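Local coordinates for aerotolerance-related membrane protein (Bacteroides fragilis, PDB 4JDU) that probably serves aerotolerance as a membrane protein whose von Willebrand factor type A domain, the part held here, binds calcium, at residues S18-R30 against V144-G156. The protein carries 6 engineered substitutions. Numbering follows the deposited sequence. Where two conformers were deposited one is given.
With CA (calcium ion), chain C.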
loop_
_atom_site.group_PDB
_atom_site.type_symbol
_atom_site.label_atom_id
_atom_site.label_comp_id
_atom_site.label_asym_id
_atom_site.label_seq_id
_atom_site.Cartn_x
_atom_site.Cartn_y
_atom_site.Cartn_z
ATOM N N SER A 18 4.212 -2.867 7.803
ATOM C CA SER A 18 4.133 -2.868 9.259
ATOM C C SER A 18 3.705 -4.231 9.766
ATOM O O SER A 18 3.212 -5.075 9.010
ATOM C CB SER A 18 3.184 -1.773 9.761
ATOM O OG SER A 18 1.827 -2.035 9.426
ATOM N N ASN A 19 3.876 -4.439 11.063
ATOM C CA ASN A 19 3.665 -5.755 11.643
ATOM C C ASN A 19 2.248 -6.304 11.452
ATOM O O ASN A 19 2.070 -7.502 11.285
ATOM C CB ASN A 19 4.061 -5.764 13.120
ATOM C CG ASN A 19 5.072 -6.845 13.434
ATOM O OD1 ASN A 19 4.704 -7.977 13.745
ATOM N ND2 ASN A 19 6.352 -6.513 13.324
ATOM N N SER A 20 1.243 -5.432 11.447
ATOM C CA SER A 20 -0.132 -5.912 11.293
ATOM C C SER A 20 -0.376 -6.597 9.943
ATOM O O SER A 20 -1.313 -7.385 9.801
ATOM C CB SER A 20 -1.141 -4.786 11.510
ATOM O OG SER A 20 -0.943 -3.753 10.560
HETATM N N MSE A 21 0.455 -6.283 8.950
HETATM C CA MSE A 21 0.321 -6.905 7.631
HETATM C C MSE A 21 0.674 -8.390 7.637
HETATM O O MSE A 21 0.419 -9.102 6.659
HETATM C CB MSE A 21 1.145 -6.129 6.594
HETATM C CG MSE A 21 0.661 -4.682 6.432
HETATM SE SE MSE A 21 -1.005 -4.579 5.423
HETATM C CE MSE A 21 -0.265 -5.011 3.663
ATOM N N LEU A 22 1.231 -8.881 8.743
ATOM C CA LEU A 22 1.511 -10.312 8.849
ATOM C C LEU A 22 0.289 -11.126 9.300
ATOM O O LEU A 22 0.332 -12.355 9.302
ATOM C CB LEU A 22 2.721 -10.576 9.745
ATOM C CG LEU A 22 4.036 -10.025 9.184
ATOM C CD1 LEU A 22 5.116 -10.048 10.241
ATOM C CD2 LEU A 22 4.483 -10.801 7.965
ATOM N N ALA A 23 -0.801 -10.453 9.651
ATOM C CA ALA A 23 -2.050 -11.157 9.953
ATOM C C ALA A 23 -2.478 -12.031 8.774
ATOM O O ALA A 23 -2.262 -11.673 7.609
ATOM C CB ALA A 23 -3.161 -10.177 10.322
ATOM N N GLN A 24 -3.075 -13.177 9.084
ATOM C CA GLN A 24 -3.411 -14.181 8.078
ATOM C C GLN A 24 -4.912 -14.343 7.884
ATOM O O GLN A 24 -5.398 -15.425 7.528
ATOM C CB GLN A 24 -2.735 -15.510 8.433
ATOM C CG GLN A 24 -1.217 -15.386 8.517
ATOM C CD GLN A 24 -0.538 -16.666 8.945
ATOM O OE1 GLN A 24 -1.178 -17.590 9.424
ATOM N NE2 GLN A 24 0.778 -16.721 8.776
ATOM N N ASP A 25 -5.658 -13.267 8.120
ATOM C CA ASP A 25 -7.086 -13.298 7.859
ATOM C C ASP A 25 -7.401 -13.398 6.369
ATOM O O ASP A 25 -8.450 -13.901 5.984
ATOM C CB ASP A 25 -7.824 -12.137 8.544
ATOM C CG ASP A 25 -7.255 -10.758 8.204
ATOM O OD1 ASP A 25 -6.145 -10.628 7.636
ATOM O OD2 ASP A 25 -7.934 -9.763 8.552
ATOM N N VAL A 26 -6.474 -12.941 5.537
ATOM C CA VAL A 26 -6.530 -13.221 4.104
ATOM C C VAL A 26 -5.280 -14.018 3.726
ATOM O O VAL A 26 -4.201 -13.806 4.286
ATOM C CB VAL A 26 -6.668 -11.944 3.241
ATOM C CG1 VAL A 26 -7.921 -11.157 3.635
ATOM C CG2 VAL A 26 -5.455 -11.081 3.366
ATOM N N GLN A 27 -5.451 -14.942 2.789
ATOM C CA GLN A 27 -4.455 -15.969 2.483
ATOM C C GLN A 27 -3.423 -15.468 1.481
ATOM O O GLN A 27 -3.779 -14.801 0.511
ATOM C CB GLN A 27 -5.186 -17.193 1.931
ATOM C CG GLN A 27 -4.417 -18.100 0.970
ATOM C CD GLN A 27 -5.361 -18.992 0.162
ATOM O OE1 GLN A 27 -6.484 -18.593 -0.152
ATOM N NE2 GLN A 27 -4.911 -20.197 -0.173
ATOM N N PRO A 28 -2.134 -15.767 1.718
ATOM C CA PRO A 28 -1.651 -16.453 2.924
ATOM C C PRO A 28 -1.365 -15.486 4.076
ATOM O O PRO A 28 -1.277 -15.931 5.227
ATOM C CB PRO A 28 -0.378 -17.169 2.448
ATOM C CG PRO A 28 0.088 -16.392 1.264
ATOM C CD PRO A 28 -1.083 -15.617 0.694
ATOM N N SER A 29 -1.248 -14.195 3.775
ATOM C CA SER A 29 -1.260 -13.149 4.793
ATOM C C SER A 29 -1.579 -11.862 4.073
ATOM O O SER A 29 -1.605 -11.841 2.845
ATOM C CB SER A 29 0.089 -13.037 5.485
ATOM O OG SER A 29 1.058 -12.515 4.583
ATOM N N ARG A 30 -1.831 -10.787 4.816
ATOM C CA ARG A 30 -2.109 -9.499 4.183
ATOM C C ARG A 30 -0.917 -9.076 3.327
ATOM O O ARG A 30 -1.087 -8.668 2.173
ATOM C CB ARG A 30 -2.406 -8.435 5.240
ATOM C CG ARG A 30 -3.703 -8.708 6.003
ATOM C CD ARG A 30 -3.899 -7.716 7.118
ATOM N NE ARG A 30 -5.045 -8.059 7.954
ATOM C CZ ARG A 30 -5.383 -7.380 9.041
ATOM N NH1 ARG A 30 -4.661 -6.321 9.399
ATOM N NH2 ARG A 30 -6.429 -7.755 9.765
ATOM N N VAL A 144 -6.252 -4.391 2.385
ATOM C CA VAL A 144 -6.074 -5.835 2.534
ATOM C C VAL A 144 -6.346 -6.246 3.962
ATOM O O VAL A 144 -5.888 -5.623 4.915
ATOM C CB VAL A 144 -4.668 -6.344 2.105
ATOM C CG1 VAL A 144 -4.530 -6.352 0.585
ATOM C CG2 VAL A 144 -3.596 -5.507 2.734
ATOM N N GLY A 145 -7.126 -7.311 4.094
ATOM C CA GLY A 145 -7.512 -7.817 5.397
ATOM C C GLY A 145 -9.020 -7.854 5.494
ATOM O O GLY A 145 -9.730 -7.493 4.546
ATOM N N LEU A 146 -9.512 -8.304 6.644
ATOM C CA LEU A 146 -10.944 -8.367 6.898
ATOM C C LEU A 146 -11.293 -7.460 8.071
ATOM O O LEU A 146 -10.457 -7.217 8.944
ATOM C CB LEU A 146 -11.371 -9.806 7.197
ATOM C CG LEU A 146 -11.070 -10.847 6.109
ATOM C CD1 LEU A 146 -11.479 -12.259 6.523
ATOM C CD2 LEU A 146 -11.746 -10.455 4.809
ATOM N N PRO A 147 -12.526 -6.944 8.097
ATOM C CA PRO A 147 -12.872 -6.075 9.224
ATOM C C PRO A 147 -13.018 -6.827 10.549
ATOM O O PRO A 147 -12.934 -6.182 11.595
ATOM C CB PRO A 147 -14.211 -5.452 8.796
ATOM C CG PRO A 147 -14.750 -6.363 7.732
ATOM C CD PRO A 147 -13.542 -6.919 7.031
ATOM N N ASP A 148 -13.197 -8.150 10.505
ATOM C CA ASP A 148 -13.533 -8.947 11.687
ATOM C C ASP A 148 -12.468 -8.888 12.774
ATOM O O ASP A 148 -12.767 -8.648 13.950
ATOM C CB ASP A 148 -13.758 -10.414 11.300
ATOM C CG ASP A 148 -14.221 -10.585 9.861
ATOM O OD1 ASP A 148 -14.628 -9.585 9.222
ATOM O OD2 ASP A 148 -14.178 -11.740 9.372
ATOM N N GLY A 149 -11.230 -9.139 12.369
ATOM C CA GLY A 149 -10.102 -9.126 13.283
ATOM C C GLY A 149 -9.324 -10.429 13.334
ATOM O O GLY A 149 -9.902 -11.500 13.547
ATOM N N ALA A 150 -8.007 -10.339 13.152
ATOM C CA ALA A 150 -7.136 -11.503 13.318
ATOM C C ALA A 150 -5.911 -11.133 14.144
ATOM O O ALA A 150 -5.515 -9.961 14.184
ATOM C CB ALA A 150 -6.712 -12.052 11.961
ATOM N N PRO A 151 -5.283 -12.126 14.799
ATOM C CA PRO A 151 -4.026 -11.869 15.505
ATOM C C PRO A 151 -2.841 -11.856 14.544
ATOM O O PRO A 151 -2.998 -12.188 13.364
ATOM C CB PRO A 151 -3.919 -13.069 16.450
ATOM C CG PRO A 151 -4.572 -14.175 15.697
ATOM C CD PRO A 151 -5.710 -13.534 14.926
ATOM N N ILE A 152 -1.674 -11.460 15.040
ATOM C CA ILE A 152 -0.472 -11.377 14.213
ATOM C C ILE A 152 0.499 -12.503 14.607
ATOM O O ILE A 152 1.086 -12.467 15.689
ATOM C CB ILE A 152 0.195 -10.008 14.387
ATOM C CG1 ILE A 152 -0.823 -8.884 14.150
ATOM C CG2 ILE A 152 1.397 -9.879 13.451
ATOM C CD1 ILE A 152 -0.333 -7.532 14.619
ATOM N N PRO A 153 0.681 -13.496 13.724
ATOM C CA PRO A 153 1.571 -14.615 14.070
ATOM C C PRO A 153 3.034 -14.209 14.055
ATOM O O PRO A 153 3.465 -13.343 13.283
ATOM C CB PRO A 153 1.302 -15.634 12.958
ATOM C CG PRO A 153 0.897 -14.776 11.768
ATOM C CD PRO A 153 0.078 -13.658 12.386
ATOM N N ILE A 154 3.797 -14.859 14.923
ATOM C CA ILE A 154 5.238 -14.684 15.011
ATOM C C ILE A 154 5.917 -15.883 14.345
ATOM O O ILE A 154 5.677 -17.033 14.723
ATOM C CB ILE A 154 5.664 -14.563 16.496
ATOM C CG1 ILE A 154 5.000 -13.339 17.138
ATOM C CG2 ILE A 154 7.173 -14.485 16.634
ATOM C CD1 ILE A 154 5.058 -13.331 18.672
ATOM N N GLU A 155 6.763 -15.629 13.349
ATOM C CA GLU A 155 7.468 -16.711 12.661
ATOM C C GLU A 155 8.289 -17.530 13.646
ATOM O O GLU A 155 8.965 -16.972 14.521
ATOM C CB GLU A 155 8.406 -16.165 11.580
ATOM C CG GLU A 155 7.722 -15.531 10.387
ATOM C CD GLU A 155 7.432 -14.054 10.577
ATOM O OE1 GLU A 155 7.717 -13.510 11.674
ATOM O OE2 GLU A 155 6.919 -13.435 9.616
ATOM N N GLY A 156 8.236 -18.850 13.501
ATOM C CA GLY A 156 9.000 -19.742 14.359
ATOM C C GLY A 156 8.479 -19.803 15.783
ATOM O O GLY A 156 9.205 -20.211 16.692
HETATM CA CA CA C . -0.022 -1.565 10.696
HETATM O O HOH W 1 4.911 -11.010 13.791
HETATM O O HOH W 2 1.405 -2.637 12.649
HETATM O O HOH W 3 -3.609 -14.284 11.662
HETATM O O HOH W 4 -9.969 -10.284 10.255
HETATM O O HOH W 5 -1.490 -1.491 12.676
#
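D25 and L146 join the MIDAS (metal ion-dependent adhesion site) loop of this von Willebrand factor A domain to the loop leaving strand 138-143, and illustrate how one carboxylate can tie two loops together. The backbone N of L146 donates to D25 OD2 at 2.9 Å (N-H...O 160°), arriving from above the carboxylate plane, while R30 NH2 reaches the same oxygen from the opposite face. R30 grips D25 side-on, its NE meeting OD1 on the syn side at 2.8 Å, so the acid is fixed in rotation and its charge probably offset. The extended arginine lies along G145, and its NH1 forms a salt bridge with D117. The calcium ion is bound by S18 OG, S20 OG and T89, and S20 OG also hydrogen-bonds D117. L146 turns its isobutyl group onto V26 CG1. The selenomethionine M21, bent at chi2 and chi3, crosses V144 at about a right angle. Further along, P153 CD lies 3.4 Å from L22 O and its CG meets Q24 NE2. I152 sends CG2 and CD1 over the 3-10 turn 19-22; CD1 rests on S20 CA, and CG2, anti to the backbone N, lies 3.3 Å from N19 O.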